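Local coordinates for enoyl-acyl carrier protein reductase (Uncultured bacterium, PDB 6KIA) that probably catalyses the NADH-dependent reduction of enoyl-acyl carrier protein in fatty acid synthesis, belongs to the Rossmann-fold clan and is linked to triclosan resistance, at residues 21-26 with 155-160; 92-97 with 124-129; 305-310 with 393-398. All blocks are in the same frame, centred on the assembly; numbering follows the deposited sequence.

Interaction 1: residues 21-26 with 155-160; sequences VFVLFG and AFFAHT. With NAI (1,4-dihydronicotinamide adenine dinucleotide), chain D.
Two parallel strands of the Rossmann-type sheet, 21-25 and 155-159, lie side by side here and end at the bound NADH. Their backbones run in exact register, Val21 beside Ala155 through Phe25 beside His159. Five N-H...O bonds join them. The straightest runs from Val23 N to Phe156 O, at 2.8 Å. On the face of Phe22, Leu24, Phe156 and Ala158, the two phenylalanines point the same way. Each has CG anti to its backbone N. Phe22 CE2 sits 3.8 Å above the centre of one face of the Phe156 ring, with the ring planes turned by 57°. The tip of the Phe22 ring also reaches the next residue along this face, two positions on, where its CZ meets Ala158 CB at 3.5 Å. Leu37 and Ala41 of helix 34-43 pack on Phe22. On the other sheet face, Phe157 has CG anti to its carbonyl carbon (chi1 -66°). This lays CD1 and CE1 alongside CB and CG2 of Val23. Phe25 and His159 cross obliquely, while His159 NE2 is bonded to Thr212. Past the strand ends, Thr160 OG1 takes the crowded position between its N and carbonyl carbon (chi1 68°). From there it donates a hydrogen bond to NAI O3B, 2.6 Å away, and Thr160 O accepts one from NAI O3D at 3.0 Å.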
loop_
_atom_site.group_PDB
_atom_site.type_symbol
_atom_site.label_atom_id
_atom_site.label_comp_id
_atom_site.label_asym_id
_atom_site.label_seq_id
_atom_site.Cartn_x
_atom_site.Cartn_y
_atom_site.Cartn_z
ATOM N N VAL A 21 3.937 -22.766 0.202
ATOM C CA VAL A 21 4.935 -21.747 -0.117
ATOM C C VAL A 21 4.300 -20.368 -0.194
ATOM O O VAL A 21 3.301 -20.174 -0.873
ATOM C CB VAL A 21 5.632 -22.041 -1.457
ATOM C CG1 VAL A 21 6.701 -20.996 -1.781
ATOM C CG2 VAL A 21 6.281 -23.443 -1.401
ATOM N N PHE A 22 4.882 -19.431 0.541
ATOM C CA PHE A 22 4.430 -18.049 0.544
ATOM C C PHE A 22 5.416 -17.199 -0.237
ATOM O O PHE A 22 6.611 -17.199 0.065
ATOM C CB PHE A 22 4.298 -17.535 1.983
ATOM C CG PHE A 22 3.852 -16.098 2.077
ATOM C CD1 PHE A 22 4.777 -15.070 2.058
ATOM C CD2 PHE A 22 2.506 -15.787 2.221
ATOM C CE1 PHE A 22 4.362 -13.732 2.156
ATOM C CE2 PHE A 22 2.079 -14.469 2.333
ATOM C CZ PHE A 22 3.009 -13.439 2.297
ATOM N N VAL A 23 4.924 -16.478 -1.248
ATOM C CA VAL A 23 5.798 -15.702 -2.104
ATOM C C VAL A 23 5.505 -14.221 -1.940
ATOM O O VAL A 23 4.405 -13.780 -2.240
ATOM C CB VAL A 23 5.646 -16.081 -3.581
ATOM C CG1 VAL A 23 6.636 -15.274 -4.434
ATOM C CG2 VAL A 23 5.896 -17.575 -3.770
ATOM N N LEU A 24 6.487 -13.472 -1.451
ATOM C CA LEU A 24 6.338 -12.029 -1.293
ATOM C C LEU A 24 6.709 -11.347 -2.590
ATOM O O LEU A 24 7.880 -11.312 -2.966
ATOM C CB LEU A 24 7.182 -11.502 -0.128
ATOM C CG LEU A 24 6.887 -10.028 0.217
ATOM C CD1 LEU A 24 5.444 -9.847 0.723
ATOM C CD2 LEU A 24 7.915 -9.462 1.191
ATOM N N PHE A 25 5.697 -10.830 -3.285
ATOM C CA PHE A 25 5.904 -10.203 -4.582
ATOM C C PHE A 25 6.028 -8.683 -4.389
ATOM O O PHE A 25 5.090 -7.916 -4.640
ATOM C CB PHE A 25 4.772 -10.578 -5.550
ATOM C CG PHE A 25 5.117 -10.327 -7.007
ATOM C CD1 PHE A 25 5.919 -11.226 -7.706
ATOM C CD2 PHE A 25 4.688 -9.176 -7.648
ATOM C CE1 PHE A 25 6.252 -10.999 -9.028
ATOM C CE2 PHE A 25 5.017 -8.944 -8.998
ATOM C CZ PHE A 25 5.799 -9.855 -9.680
ATOM N N GLY A 26 7.203 -8.295 -3.891
ATOM C CA GLY A 26 7.521 -6.946 -3.444
ATOM C C GLY A 26 8.623 -7.069 -2.405
ATOM O O GLY A 26 8.928 -8.184 -1.966
ATOM N N ALA A 155 -0.030 -22.501 -2.673
ATOM C CA ALA A 155 0.822 -21.352 -2.888
ATOM C C ALA A 155 0.023 -20.052 -2.633
ATOM O O ALA A 155 -1.134 -19.901 -3.046
ATOM C CB ALA A 155 1.413 -21.362 -4.303
ATOM N N PHE A 156 0.695 -19.118 -1.980
ATOM C CA PHE A 156 0.136 -17.829 -1.577
ATOM C C PHE A 156 1.066 -16.765 -2.145
ATOM O O PHE A 156 2.197 -16.590 -1.672
ATOM C CB PHE A 156 0.073 -17.779 -0.030
ATOM C CG PHE A 156 -0.706 -16.619 0.561
ATOM C CD1 PHE A 156 -1.413 -16.796 1.746
ATOM C CD2 PHE A 156 -0.828 -15.410 -0.103
ATOM C CE1 PHE A 156 -2.155 -15.734 2.315
ATOM C CE2 PHE A 156 -1.566 -14.353 0.460
ATOM C CZ PHE A 156 -2.230 -14.538 1.649
ATOM N N PHE A 157 0.603 -16.065 -3.182
ATOM C CA PHE A 157 1.388 -15.003 -3.802
ATOM C C PHE A 157 0.891 -13.676 -3.255
ATOM O O PHE A 157 -0.259 -13.320 -3.498
ATOM C CB PHE A 157 1.255 -15.016 -5.339
ATOM C CG PHE A 157 1.846 -16.228 -6.006
ATOM C CD1 PHE A 157 3.178 -16.244 -6.408
ATOM C CD2 PHE A 157 1.058 -17.324 -6.256
ATOM C CE1 PHE A 157 3.719 -17.348 -7.052
ATOM C CE2 PHE A 157 1.574 -18.431 -6.903
ATOM C CZ PHE A 157 2.925 -18.456 -7.289
ATOM N N ALA A 158 1.727 -12.961 -2.498
ATOM C CA ALA A 158 1.297 -11.703 -1.878
ATOM C C ALA A 158 1.938 -10.483 -2.574
ATOM O O ALA A 158 3.131 -10.195 -2.422
ATOM C CB ALA A 158 1.635 -11.715 -0.382
ATOM N N HIS A 159 1.132 -9.779 -3.357
ATOM C CA HIS A 159 1.584 -8.590 -4.094
ATOM C C HIS A 159 1.582 -7.391 -3.172
ATOM O O HIS A 159 0.637 -7.212 -2.420
ATOM C CB HIS A 159 0.656 -8.383 -5.289
ATOM C CG HIS A 159 0.909 -7.145 -6.087
ATOM N ND1 HIS A 159 0.413 -5.912 -5.718
ATOM C CD2 HIS A 159 1.509 -6.965 -7.290
ATOM C CE1 HIS A 159 0.750 -5.016 -6.628
ATOM N NE2 HIS A 159 1.411 -5.629 -7.594
ATOM N N THR A 160 2.630 -6.569 -3.229
ATOM C CA THR A 160 2.698 -5.383 -2.365
ATOM C C THR A 160 3.080 -4.142 -3.146
ATOM O O THR A 160 3.169 -3.057 -2.571
ATOM C CB THR A 160 3.747 -5.533 -1.228
ATOM O OG1 THR A 160 5.056 -5.559 -1.812
ATOM C CG2 THR A 160 3.512 -6.790 -0.388
HETATM P PA NAI D . 6.404 0.135 1.659
HETATM O O1A NAI D . 6.930 -0.682 2.799
HETATM O O2A NAI D . 7.280 1.270 1.165
HETATM O O5B NAI D . 6.044 -0.877 0.487
HETATM C C5B NAI D . 6.146 -0.458 -0.858
HETATM C C4B NAI D . 6.205 -1.798 -1.653
HETATM O O4B NAI D . 6.175 -1.383 -3.149
HETATM C C3B NAI D . 7.291 -2.454 -1.454
HETATM O O3B NAI D . 7.058 -3.920 -1.379
HETATM C C2B NAI D . 8.249 -2.093 -2.753
HETATM O O2B NAI D . 9.308 -3.112 -2.878
HETATM C C1B NAI D . 7.419 -2.060 -3.736
HETATM N N9A NAI D . 7.842 -1.098 -4.775
HETATM C C8A NAI D . 7.972 0.240 -4.827
HETATM N N7A NAI D . 8.409 0.565 -6.042
HETATM C C5A NAI D . 8.544 -0.580 -6.754
HETATM C C6A NAI D . 8.976 -0.730 -8.063
HETATM N N6A NAI D . 9.403 0.193 -9.077
HETATM N N1A NAI D . 9.038 -1.973 -8.571
HETATM C C2A NAI D . 8.692 -3.052 -7.801
HETATM N N3A NAI D . 8.258 -2.897 -6.494
HETATM C C4A NAI D . 8.197 -1.629 -5.981
HETATM O O3 NAI D . 4.960 0.843 2.048
HETATM P PN NAI D . 3.499 0.177 2.204
HETATM O O1N NAI D . 3.529 -0.920 3.223
HETATM O O2N NAI D . 2.620 1.355 2.593
HETATM O O5D NAI D . 3.085 -0.393 0.772
HETATM C C5D NAI D . 2.717 -1.750 0.593
HETATM C C4D NAI D . 1.326 -1.772 -0.080
HETATM O O4D NAI D . 0.431 -1.341 0.788
HETATM C C3D NAI D . 1.273 -0.788 -1.246
HETATM O O3D NAI D . 0.714 -1.355 -2.382
HETATM C C2D NAI D . 0.318 0.291 -0.690
HETATM O O2D NAI D . -0.244 1.063 -1.810
HETATM C C1D NAI D . -0.557 -0.389 0.003
HETATM N N1N NAI D . -1.301 0.419 0.969
HETATM C C2N NAI D . -0.682 1.358 1.766
HETATM C C3N NAI D . -1.448 2.150 2.632
HETATM C C7N NAI D . -0.789 3.174 3.555
HETATM O O7N NAI D . -1.452 4.071 4.070
HETATM N N7N NAI D . 0.602 3.066 3.817
HETATM C C4N NAI D . -2.824 2.001 2.728
HETATM C C5N NAI D . -3.435 1.010 1.952
HETATM C C6N NAI D . -2.670 0.232 1.076
#

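Interaction 2: residues 92-97 with 124-129; sequences LDAPAG and EKCRAV
The irregular loop segment 92-97 lies against one side of helix 120-146, near the outside of the protein. Along the helix, Lys125 makes the first contact. Its CG is anti to the backbone N and its aliphatic chain bends at chi3 (-30°). The chain crosses the Pro95 ring at about a right angle, so that Lys125 CD lies 3.5 Å from Pro95 CG. The methylenes do the touching here, and the ammonium group takes no part.

Cys126 comes next and sits closest to the loop backbone. Its CA is 4.6 Å from that of Ala94. With SG anti to the carbonyl carbon (chi1 -64°), the sulfur lies beside the backbone N and faces the loop. Cys126 CB comes within 3.2 Å of Asp93 O, and Cys126 SG is 3.3 Å from the same oxygen. The sulfur also meets Ala94 CB at 3.9 Å. Pro101 packs on Cys126 as well.

One turn after Lys125, Val129 points toward the loop and divides its two methyls. CG2, anti to the carbonyl carbon, approaches Pro95 CD at 4.2 Å. CG1, anti to the backbone N, lies 4.1 Å from Ala94 O and also near Asp93 CB. The carboxylate of Asp93 is held by Arg133, one helical turn further on, through a salt bridge.

No hydrogen bond joins the two segments. Asp93 O is buried against Cys126 without a partner. Apolar packing therefore surrounds a buried carbonyl oxygen that is held against the cysteine without a hydrogen bond, while the nearby Asp93-Arg133 salt bridge ties the loop to the same helix by charge.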
loop_
_atom_site.group_PDB
_atom_site.type_symbol
_atom_site.label_atom_id
_atom_site.label_comp_id
_atom_site.label_asym_id
_atom_site.label_seq_id
_atom_site.Cartn_x
_atom_site.Cartn_y
_atom_site.Cartn_z
ATOM N N LEU A 92 13.149 4.594 -16.049
ATOM C CA LEU A 92 14.577 4.535 -16.382
ATOM C C LEU A 92 14.846 3.503 -17.482
ATOM O O LEU A 92 15.955 2.976 -17.611
ATOM C CB LEU A 92 15.410 4.217 -15.131
ATOM C CG LEU A 92 15.473 5.340 -14.077
ATOM C CD1 LEU A 92 16.141 4.888 -12.782
ATOM C CD2 LEU A 92 16.134 6.618 -14.614
ATOM N N ASP A 93 13.826 3.209 -18.279
ATOM C CA ASP A 93 14.003 2.306 -19.413
ATOM C C ASP A 93 14.060 3.045 -20.757
ATOM O O ASP A 93 13.376 4.046 -20.959
ATOM C CB ASP A 93 12.877 1.276 -19.430
ATOM C CG ASP A 93 13.036 0.231 -18.340
ATOM O OD1 ASP A 93 12.231 0.241 -17.375
ATOM O OD2 ASP A 93 13.988 -0.577 -18.439
ATOM N N ALA A 94 14.856 2.516 -21.683
ATOM C CA ALA A 94 14.965 3.084 -23.028
ATOM C C ALA A 94 15.733 2.126 -23.934
ATOM O O ALA A 94 16.505 1.304 -23.447
ATOM C CB ALA A 94 15.656 4.457 -22.986
ATOM N N PRO A 95 15.531 2.232 -25.258
ATOM C CA PRO A 95 16.423 1.532 -26.188
ATOM C C PRO A 95 17.860 2.007 -25.993
ATOM O O PRO A 95 18.053 3.136 -25.544
ATOM C CB PRO A 95 15.887 1.928 -27.566
ATOM C CG PRO A 95 14.484 2.290 -27.339
ATOM C CD PRO A 95 14.447 2.932 -25.971
ATOM N N ALA A 96 18.835 1.146 -26.268
ATOM C CA ALA A 96 20.247 1.462 -26.038
ATOM C C ALA A 96 20.658 2.849 -26.537
ATOM O O ALA A 96 20.444 3.201 -27.696
ATOM C CB ALA A 96 21.125 0.407 -26.699
ATOM N N GLY A 97 21.226 3.644 -25.638
ATOM C CA GLY A 97 21.758 4.938 -26.020
ATOM C C GLY A 97 20.758 6.065 -26.204
ATOM O O GLY A 97 21.139 7.155 -26.622
ATOM N N GLU A 124 6.340 5.995 -25.278
ATOM C CA GLU A 124 5.705 4.710 -25.551
ATOM C C GLU A 124 6.757 3.644 -25.875
ATOM O O GLU A 124 6.660 2.482 -25.435
ATOM C CB GLU A 124 4.710 4.838 -26.703
ATOM C CG GLU A 124 4.093 3.509 -27.130
ATOM C CD GLU A 124 3.458 2.757 -25.970
ATOM O OE1 GLU A 124 2.636 3.354 -25.244
ATOM O OE2 GLU A 124 3.785 1.565 -25.783
ATOM N N LYS A 125 7.764 4.038 -26.650
ATOM C CA LYS A 125 8.888 3.135 -26.905
ATOM C C LYS A 125 9.567 2.663 -25.614
ATOM O O LYS A 125 9.851 1.467 -25.416
ATOM C CB LYS A 125 9.890 3.811 -27.826
ATOM C CG LYS A 125 11.047 2.936 -28.268
ATOM C CD LYS A 125 11.906 3.678 -29.280
ATOM C CE LYS A 125 11.058 4.660 -30.087
ATOM N NZ LYS A 125 11.854 5.728 -30.747
ATOM N N CYS A 126 9.804 3.615 -24.727
ATOM C CA CYS A 126 10.371 3.313 -23.410
ATOM C C CYS A 126 9.465 2.419 -22.551
ATOM O O CYS A 126 9.948 1.516 -21.847
ATOM C CB CYS A 126 10.684 4.611 -22.658
ATOM S SG CYS A 126 11.964 5.636 -23.433
ATOM N N ARG A 127 8.162 2.691 -22.580
ATOM C CA ARG A 127 7.195 1.898 -21.828
ATOM C C ARG A 127 7.249 0.455 -22.290
ATOM O O ARG A 127 7.230 -0.461 -21.464
ATOM C CB ARG A 127 5.767 2.454 -21.984
ATOM C CG ARG A 127 4.716 1.787 -21.087
ATOM C CD ARG A 127 3.374 2.513 -21.098
ATOM N NE ARG A 127 2.637 2.281 -19.850
ATOM C CZ ARG A 127 1.471 2.844 -19.530
ATOM N NH1 ARG A 127 0.876 3.676 -20.376
ATOM N NH2 ARG A 127 0.893 2.563 -18.357
ATOM N N ALA A 128 7.300 0.253 -23.611
ATOM C CA ALA A 128 7.393 -1.097 -24.175
ATOM C C ALA A 128 8.652 -1.818 -23.723
ATOM O O ALA A 128 8.590 -2.986 -23.301
ATOM C CB ALA A 128 7.335 -1.056 -25.697
ATOM N N VAL A 129 9.794 -1.142 -23.828
ATOM C CA VAL A 129 11.033 -1.740 -23.330
ATOM C C VAL A 129 10.932 -2.124 -21.830
ATOM O O VAL A 129 11.257 -3.258 -21.442
ATOM C CB VAL A 129 12.235 -0.804 -23.568
ATOM C CG1 VAL A 129 13.472 -1.317 -22.840
ATOM C CG2 VAL A 129 12.491 -0.667 -25.068
#

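Interaction 3: residues 305-310 with 393-398; sequences SLFPLL and LVTDVL
Leu398, Leu306 and Phe307 carry this buried contact between the start of helix 394-413 and the turn that leads into helix 309-315. Leu398 loses the most surface. Its CB bond points toward the other segment, and CG is anti to the carbonyl carbon (chi1 -63°). The two methyls then part. CD1 reaches the backbone of the turn, 3.9 Å from Phe307 CA. CD2 meets Leu310 CG at 4.0 Å, where the two leucines cross at about a right angle.

Leu306 slides past Leu398 in the opposite direction. Its CG is anti to the backbone N (chi1 178°). This carries Leu306 CD2 to within 3.7 Å of Leu398 CB, with Leu306 CG equally near. Leu306 begins the type I turn that ends at Leu309, and the bond from Leu309 N to Leu306 O closes it.

Phe307 covers the first turn of helix 394-413. Val394 comes to the edge of the ring, with its CB in the ring plane and CG1 3.7 Å from Phe307 CE1. The methyl CG2 of Thr395 lies 3.4 Å from Phe307 CZ, the closest approach of the contact. Thr395 thus offers its methyl to the ring. Leu342 and Ile346 of helix 339-351 also pack on Phe307.

At the head of the helix, Leu393 holds the N-cap position and its N bonds to Asp396 OD2. No hydrogen bond crosses between the segments. The contact is made by methyl groups and one aromatic ring, so it probably rests on close fit and exclusion of water.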
loop_
_atom_site.group_PDB
_atom_site.type_symbol
_atom_site.label_atom_id
_atom_site.label_comp_id
_atom_site.label_asym_id
_atom_site.label_seq_id
_atom_site.Cartn_x
_atom_site.Cartn_y
_atom_site.Cartn_z
ATOM N N SER A 305 -6.780 10.009 9.479
ATOM C CA SER A 305 -7.826 8.990 9.368
ATOM C C SER A 305 -7.675 7.865 10.388
ATOM O O SER A 305 -8.636 7.174 10.686
ATOM C CB SER A 305 -7.838 8.397 7.962
ATOM O OG SER A 305 -8.144 9.399 6.991
ATOM N N LEU A 306 -6.485 7.726 10.955
ATOM C CA LEU A 306 -6.159 6.560 11.769
ATOM C C LEU A 306 -6.556 6.701 13.247
ATOM O O LEU A 306 -6.904 5.710 13.894
ATOM C CB LEU A 306 -4.653 6.279 11.644
ATOM C CG LEU A 306 -4.028 5.127 12.432
ATOM C CD1 LEU A 306 -4.635 3.783 12.017
ATOM C CD2 LEU A 306 -2.529 5.155 12.158
ATOM N N PHE A 307 -6.537 7.921 13.781
ATOM C CA PHE A 307 -6.804 8.095 15.225
ATOM C C PHE A 307 -8.112 7.477 15.754
ATOM O O PHE A 307 -8.119 6.904 16.859
ATOM C CB PHE A 307 -6.759 9.585 15.581
ATOM C CG PHE A 307 -5.414 10.212 15.367
ATOM C CD1 PHE A 307 -4.356 9.921 16.213
ATOM C CD2 PHE A 307 -5.210 11.099 14.323
ATOM C CE1 PHE A 307 -3.098 10.506 16.016
ATOM C CE2 PHE A 307 -3.969 11.704 14.123
ATOM C CZ PHE A 307 -2.914 11.420 14.963
ATOM N N PRO A 308 -9.217 7.564 14.978
ATOM C CA PRO A 308 -10.451 6.963 15.499
ATOM C C PRO A 308 -10.395 5.437 15.667
ATOM O O PRO A 308 -11.334 4.877 16.235
ATOM C CB PRO A 308 -11.505 7.366 14.450
ATOM C CG PRO A 308 -10.948 8.603 13.817
ATOM C CD PRO A 308 -9.478 8.372 13.759
ATOM N N LEU A 309 -9.329 4.780 15.210
ATOM C CA LEU A 309 -9.155 3.348 15.532
ATOM C C LEU A 309 -9.199 3.151 17.045
ATOM O O LEU A 309 -9.675 2.121 17.534
ATOM C CB LEU A 309 -7.839 2.805 14.934
ATOM C CG LEU A 309 -7.555 1.327 15.219
ATOM C CD1 LEU A 309 -8.589 0.446 14.486
ATOM C CD2 LEU A 309 -6.115 0.930 14.817
ATOM N N LEU A 310 -8.730 4.152 17.798
ATOM C CA LEU A 310 -8.807 4.065 19.268
ATOM C C LEU A 310 -10.249 3.845 19.757
ATOM O O LEU A 310 -10.520 3.010 20.640
ATOM C CB LEU A 310 -8.213 5.313 19.915
ATOM C CG LEU A 310 -6.686 5.359 19.961
ATOM C CD1 LEU A 310 -6.151 6.759 20.206
ATOM C CD2 LEU A 310 -6.148 4.376 20.999
ATOM N N LEU A 393 5.223 8.938 18.117
ATOM C CA LEU A 393 3.883 9.417 17.808
ATOM C C LEU A 393 2.803 8.403 18.122
ATOM O O LEU A 393 3.022 7.187 18.040
ATOM C CB LEU A 393 3.792 9.772 16.324
ATOM C CG LEU A 393 4.772 10.813 15.795
ATOM C CD1 LEU A 393 4.709 10.832 14.266
ATOM C CD2 LEU A 393 4.499 12.194 16.415
ATOM N N VAL A 394 1.617 8.911 18.431
ATOM C CA VAL A 394 0.438 8.075 18.551
ATOM C C VAL A 394 0.247 7.232 17.269
ATOM O O VAL A 394 -0.109 6.042 17.329
ATOM C CB VAL A 394 -0.814 8.943 18.830
ATOM C CG1 VAL A 394 -2.073 8.119 18.686
ATOM C CG2 VAL A 394 -0.744 9.537 20.262
ATOM N N THR A 395 0.480 7.854 16.112
ATOM C CA THR A 395 0.288 7.133 14.861
ATOM C C THR A 395 1.284 5.989 14.692
ATOM O O THR A 395 1.012 5.076 13.934
ATOM C CB THR A 395 0.370 8.049 13.631
ATOM O OG1 THR A 395 1.636 8.713 13.604
ATOM C CG2 THR A 395 -0.771 9.069 13.655
ATOM N N ASP A 396 2.451 6.070 15.335
ATOM C CA ASP A 396 3.404 4.942 15.306
ATOM C C ASP A 396 2.749 3.714 15.978
ATOM O O ASP A 396 2.741 2.582 15.430
ATOM C CB ASP A 396 4.728 5.267 16.026
ATOM C CG ASP A 396 5.507 6.409 15.387
ATOM O OD1 ASP A 396 5.317 6.704 14.185
ATOM O OD2 ASP A 396 6.352 7.005 16.099
ATOM N N VAL A 397 2.215 3.929 17.177
ATOM C CA VAL A 397 1.546 2.872 17.915
ATOM C C VAL A 397 0.389 2.303 17.080
ATOM O O VAL A 397 0.262 1.079 16.897
ATOM C CB VAL A 397 1.004 3.390 19.292
ATOM C CG1 VAL A 397 0.283 2.295 20.016
ATOM C CG2 VAL A 397 2.162 3.913 20.145
ATOM N N LEU A 398 -0.439 3.198 16.542
ATOM C CA LEU A 398 -1.639 2.741 15.852
ATOM C C LEU A 398 -1.342 2.065 14.500
ATOM O O LEU A 398 -2.008 1.076 14.142
ATOM C CB LEU A 398 -2.625 3.893 15.655
ATOM C CG LEU A 398 -3.191 4.531 16.948
ATOM C CD1 LEU A 398 -4.136 5.670 16.578
ATOM C CD2 LEU A 398 -3.884 3.467 17.795
#

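In the fold
From the N terminus, strand 21-25 comes first and pairs with strand 155-159, so interaction 1 closes a loop of 128 residues. Interaction 2 lies within that loop and joins the stretch after strand 80-83 to helix 120-146. This helix leads on to strand 155-159, yet the two contacts do not touch. Interaction 3 follows in series and closes a mainly helical loop between the turn leading into helix 309-315 and the start of helix 394-413. Interactions 2 and 3 lie on opposite sides of the chain's centre. Interaction 1 belongs to the central sheet, interaction 2 ties an outer loop to a helix, and interaction 3 packs a turn against a helix start in the interior.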